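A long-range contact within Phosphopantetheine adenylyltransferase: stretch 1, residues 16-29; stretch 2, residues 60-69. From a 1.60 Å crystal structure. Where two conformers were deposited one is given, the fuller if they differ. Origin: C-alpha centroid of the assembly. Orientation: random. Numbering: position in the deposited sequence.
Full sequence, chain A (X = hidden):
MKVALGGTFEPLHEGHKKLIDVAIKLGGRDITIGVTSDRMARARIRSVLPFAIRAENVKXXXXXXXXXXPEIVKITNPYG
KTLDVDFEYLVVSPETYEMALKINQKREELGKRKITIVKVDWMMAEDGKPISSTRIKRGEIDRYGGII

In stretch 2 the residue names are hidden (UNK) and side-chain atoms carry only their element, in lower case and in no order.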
# COMPACT_ATOMS: atom_id res chain seq x y z
N HIS A 16 -12.45 -1.50 3.95
CA HIS A 16 -11.73 -1.83 5.17
C HIS A 16 -10.97 -3.15 4.98
O HIS A 16 -9.84 -3.31 5.46
CB HIS A 16 -12.62 -2.01 6.39
CG HIS A 16 -13.41 -0.80 6.78
ND1 HIS A 16 -12.84 0.40 7.13
CD2 HIS A 16 -14.75 -0.65 6.92
CE1 HIS A 16 -13.81 1.25 7.46
NE2 HIS A 16 -14.97 0.64 7.32
N LYS A 17 -11.61 -4.12 4.35
CA LYS A 17 -10.96 -5.39 4.12
C LYS A 17 -9.71 -5.27 3.25
O LYS A 17 -8.71 -5.98 3.48
CB LYS A 17 -11.96 -6.41 3.61
CG LYS A 17 -13.09 -6.62 4.63
CD LYS A 17 -14.16 -7.57 4.12
CE LYS A 17 -15.31 -7.70 5.09
NZ LYS A 17 -16.42 -8.61 4.60
N LYS A 18 -9.72 -4.35 2.29
CA LYS A 18 -8.51 -4.12 1.50
C LYS A 18 -7.41 -3.53 2.37
O LYS A 18 -6.24 -3.94 2.28
CB LYS A 18 -8.78 -3.22 0.31
CG LYS A 18 -9.69 -3.84 -0.74
CD LYS A 18 -10.10 -2.86 -1.83
CE LYS A 18 -10.72 -3.60 -3.02
NZ LYS A 18 -11.07 -2.62 -4.08
N LEU A 19 -7.76 -2.57 3.20
CA LEU A 19 -6.78 -1.96 4.10
C LEU A 19 -6.16 -3.03 5.00
O LEU A 19 -4.94 -3.05 5.23
CB LEU A 19 -7.44 -0.90 4.98
CG LEU A 19 -8.00 0.36 4.36
CD1 LEU A 19 -8.31 1.42 5.46
CD2 LEU A 19 -7.04 0.90 3.31
N ILE A 20 -7.02 -3.86 5.57
CA ILE A 20 -6.58 -4.90 6.49
C ILE A 20 -5.66 -5.88 5.77
O ILE A 20 -4.62 -6.31 6.33
CB ILE A 20 -7.80 -5.63 7.14
CG1 ILE A 20 -8.48 -4.70 8.15
CG2 ILE A 20 -7.40 -6.94 7.82
CD1 ILE A 20 -9.89 -5.09 8.56
N ASP A 21 -6.01 -6.25 4.53
CA ASP A 21 -5.18 -7.21 3.77
C ASP A 21 -3.79 -6.63 3.56
O ASP A 21 -2.79 -7.29 3.73
CB ASP A 21 -5.80 -7.51 2.41
CG ASP A 21 -5.13 -8.69 1.72
OD1 ASP A 21 -5.15 -9.80 2.31
OD2 ASP A 21 -4.60 -8.50 0.57
N VAL A 22 -3.74 -5.38 3.13
CA VAL A 22 -2.45 -4.73 2.86
C VAL A 22 -1.65 -4.67 4.18
O VAL A 22 -0.48 -5.01 4.23
CB VAL A 22 -2.62 -3.32 2.20
CG1 VAL A 22 -1.31 -2.54 2.22
CG2 VAL A 22 -3.20 -3.46 0.79
N ALA A 23 -2.29 -4.25 5.27
CA ALA A 23 -1.59 -4.10 6.54
C ALA A 23 -1.01 -5.43 7.01
O ALA A 23 0.12 -5.48 7.48
CB ALA A 23 -2.50 -3.50 7.61
N ILE A 24 -1.79 -6.52 6.90
CA ILE A 24 -1.33 -7.82 7.34
C ILE A 24 -0.23 -8.39 6.46
O ILE A 24 0.70 -9.03 6.95
CB ILE A 24 -2.51 -8.81 7.53
CG1 ILE A 24 -3.39 -8.30 8.67
CG2 ILE A 24 -1.99 -10.19 7.79
CD1 ILE A 24 -4.69 -9.09 8.95
N LYS A 25 -0.34 -8.18 5.15
CA LYS A 25 0.71 -8.59 4.26
C LYS A 25 2.01 -7.84 4.58
O LYS A 25 3.10 -8.43 4.54
CB LYS A 25 0.26 -8.46 2.79
CG LYS A 25 -0.73 -9.57 2.42
CD LYS A 25 -1.39 -9.42 1.07
CE LYS A 25 -2.21 -10.68 0.77
NZ LYS A 25 -3.15 -10.49 -0.36
N LEU A 26 1.91 -6.57 4.96
CA LEU A 26 3.10 -5.80 5.29
C LEU A 26 3.69 -6.18 6.63
O LEU A 26 4.91 -6.20 6.77
CB LEU A 26 2.81 -4.28 5.31
CG LEU A 26 2.56 -3.64 3.95
CD1 LEU A 26 2.14 -2.15 4.13
CD2 LEU A 26 3.77 -3.77 3.02
N GLY A 27 2.82 -6.40 7.63
CA GLY A 27 3.25 -6.49 9.03
C GLY A 27 3.09 -7.83 9.73
O GLY A 27 3.65 -8.03 10.81
N GLY A 28 2.31 -8.72 9.13
CA GLY A 28 1.98 -9.99 9.78
C GLY A 28 1.25 -9.73 11.08
O GLY A 28 0.35 -8.94 11.12
N ARG A 29 1.70 -10.38 12.16
CA ARG A 29 1.14 -10.16 13.49
C ARG A 29 1.64 -8.86 14.14
O ARG A 29 1.15 -8.48 15.23
CB ARG A 29 1.55 -11.29 14.39
CG ARG A 29 1.32 -12.71 13.84
CD ARG A 29 -0.04 -13.20 14.07
NE ARG A 29 -0.43 -13.13 15.49
CZ ARG A 29 -0.46 -14.13 16.36
NH1 ARG A 29 -0.87 -13.88 17.60
NH2 ARG A 29 -0.12 -15.38 16.02
N UNK A 60 -13.02 -10.69 14.81
CA UNK A 60 -13.57 -11.93 14.27
C UNK A 60 -13.26 -12.10 12.81
O UNK A 60 -13.04 -13.21 12.31
c UNK A 60 -18.13 -11.54 17.79
n UNK A 60 -18.51 -11.54 19.06
c UNK A 60 -15.07 -12.01 14.48
c UNK A 60 -16.92 -12.67 15.95
c UNK A 60 -15.46 -12.21 15.89
n UNK A 60 -18.42 -10.51 16.99
n UNK A 60 -17.42 -12.56 17.32
N UNK A 61 -13.30 -10.97 12.10
CA UNK A 61 -13.00 -10.97 10.64
C UNK A 61 -11.55 -11.40 10.41
O UNK A 61 -11.25 -12.28 9.59
c UNK A 61 -11.73 -9.58 6.03
c UNK A 61 -12.75 -9.54 8.62
o UNK A 61 -11.30 -9.67 4.74
c UNK A 61 -13.44 -10.15 7.58
c UNK A 61 -11.00 -8.95 7.03
c UNK A 61 -13.28 -9.59 10.02
c UNK A 61 -11.52 -8.95 8.32
c UNK A 61 -12.94 -10.18 6.33
N UNK A 62 -10.63 -10.75 11.13
CA UNK A 62 -9.21 -11.11 11.02
C UNK A 62 -8.93 -12.57 11.42
O UNK A 62 -8.17 -13.26 10.75
c UNK A 62 -8.50 -8.69 11.12
c UNK A 62 -8.33 -10.10 11.77
c UNK A 62 -6.87 -10.58 11.78
N UNK A 63 -9.54 -13.04 12.51
CA UNK A 63 -9.39 -14.44 12.89
C UNK A 63 -9.85 -15.36 11.77
O UNK A 63 -9.14 -16.30 11.39
c UNK A 63 -10.03 -16.21 14.63
c UNK A 63 -10.15 -14.75 14.18
s UNK A 63 -8.31 -16.85 14.95
c UNK A 63 -8.30 -15.97 16.29
N UNK A 64 -11.05 -15.09 11.25
CA UNK A 64 -11.68 -15.91 10.20
C UNK A 64 -10.85 -16.01 8.92
O UNK A 64 -10.71 -17.10 8.36
c UNK A 64 -15.91 -13.44 9.98
c UNK A 64 -13.07 -15.34 9.91
c UNK A 64 -15.45 -15.80 9.25
n UNK A 64 -15.70 -13.73 11.26
c UNK A 64 -13.96 -16.17 9.04
n UNK A 64 -15.78 -14.38 9.03
n UNK A 64 -16.24 -12.17 9.65
N UNK A 65 -10.27 -14.88 8.48
CA UNK A 65 -9.52 -14.79 7.20
C UNK A 65 -8.02 -14.98 7.32
O UNK A 65 -7.39 -15.43 6.37
n UNK A 65 -13.26 -14.99 3.26
c UNK A 65 -12.96 -14.00 4.35
c UNK A 65 -11.59 -14.30 4.96
c UNK A 65 -11.22 -13.31 6.04
c UNK A 65 -9.81 -13.45 6.50
N UNK A 66 -7.46 -14.65 8.47
CA UNK A 66 -6.00 -14.65 8.66
C UNK A 66 -5.48 -15.52 9.78
O UNK A 66 -4.26 -15.71 9.88
o UNK A 66 -6.71 -9.97 4.31
c UNK A 66 -6.39 -10.80 5.40
c UNK A 66 -5.22 -11.51 5.44
c UNK A 66 -5.76 -12.35 7.66
c UNK A 66 -6.93 -11.58 7.61
c UNK A 66 -7.22 -10.80 6.50
c UNK A 66 -4.92 -12.31 6.55
c UNK A 66 -5.45 -13.23 8.85
N UNK A 67 -6.38 -16.05 10.59
CA UNK A 67 -6.01 -17.05 11.59
C UNK A 67 -5.29 -16.52 12.81
O UNK A 67 -4.66 -17.31 13.55
N UNK A 68 -5.41 -15.21 13.10
CA UNK A 68 -4.98 -14.69 14.40
C UNK A 68 -5.90 -13.58 14.90
O UNK A 68 -6.66 -13.00 14.13
c UNK A 68 -2.77 -10.66 12.11
c UNK A 68 -3.30 -13.00 13.56
c UNK A 68 -3.17 -11.77 14.19
c UNK A 68 -3.17 -13.04 12.17
c UNK A 68 -2.92 -10.61 13.45
c UNK A 68 -3.53 -14.23 14.35
c UNK A 68 -2.93 -11.86 11.45
N UNK A 69 -5.84 -13.36 16.20
CA UNK A 69 -6.51 -12.22 16.81
C UNK A 69 -5.57 -11.01 16.83
O UNK A 69 -4.54 -11.02 17.54
c UNK A 69 -6.86 -12.54 18.26
c UNK A 69 -7.73 -11.45 18.91
c UNK A 69 -7.87 -11.63 20.42
o UNK A 69 -7.81 -10.63 21.17
o UNK A 69 -8.05 -12.80 20.83
O HOH W 1 -8.96 -8.48 4.44
O HOH W 2 -1.25 -10.54 17.07

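Position 60 carries three carbons, a nitrogen, then a carbon bearing two more nitrogens, a guanidinium on a flexible arm. It reaches nothing on stretch 1 and lies exposed, where charge is readily solvated: Arg60.

Position 61 has one carbon, then a six-carbon ring bearing an oxygen. That oxygen lies 3.5 Å from Lys17 CB, and a ring carbon is 4.2 Å from Ile20 CD1. This is Tyr61, whose ring covers aliphatic surface while its hydroxyl hydrogen-bonds to water 1 (Tyr61 OH to water O, 2.6 Å).

At position 62 one carbon carries two others. Pointing toward stretch 1, it sets one branch carbon 3.9 Å from Ile20 CG2 and the other 3.9 Å from Ile24 CD1. This is the compact branched side chain of Val62, a small apolar piece where the helices face each other.

Position 63 is an unbranched run of two carbons, a sulfur and a carbon, out of reach of stretch 1. It is Met63, exposed, and this contact puts no demand on its flexible thioether chain. Position 64 repeats the guanidinium pattern, and position 65 has four carbons in a row ending in nitrogen; both are exposed and touch nothing on stretch 1, a setting that suits the long charged chains of Arg64 and Lys65.

Position 66 again shows one carbon and a six-carbon ring with an oxygen. That oxygen is 2.5 Å from Asp21 OD1, and a ring face receives Ile24 CD1, 3.7 Å from the centroid. This is Tyr66, whose OH donates the hydrogen bond to Asp21 OD1; a tyrosine supplies both the apolar face and the polar tip.

Position 67 has no side-chain atoms. Gly67 is the first residue to leave helical geometry, and its positive phi of 76° by itself favours glycine.

Position 68 is one carbon and a six-carbon ring without oxygen. Arg29 CD sits over the ring's face, 3.5 Å from its centroid, while a ring carbon lies 4.0 Å from Ile24 CD1, so a purely apolar ring fits: Phe68.

Position 69 has three carbons, the third carrying two oxygens. Its side chain does not touch stretch 1, and its CA-to-CB bond points away. It is Glu69, exposed, as suits a carboxylate.

The helices cross at −60°, their axes 11.8 Å apart at closest approach, and side chains fill the gap. Ile20 and Ile24 pack against Val62 and the aromatic rings. Polar links flank the apolar packing: Tyr66 OH donates to Asp21 OD1, and water 1 bridges Lys17 O and both tyrosine hydroxyls; within stretch 1, Asp21 OD2 also forms a salt bridge with Lys25 NZ at 2.6 Å. Beyond the helices, Phe68 extends the packing to Arg29.

Stretch 2 (60-69) RYVMRKYGFE
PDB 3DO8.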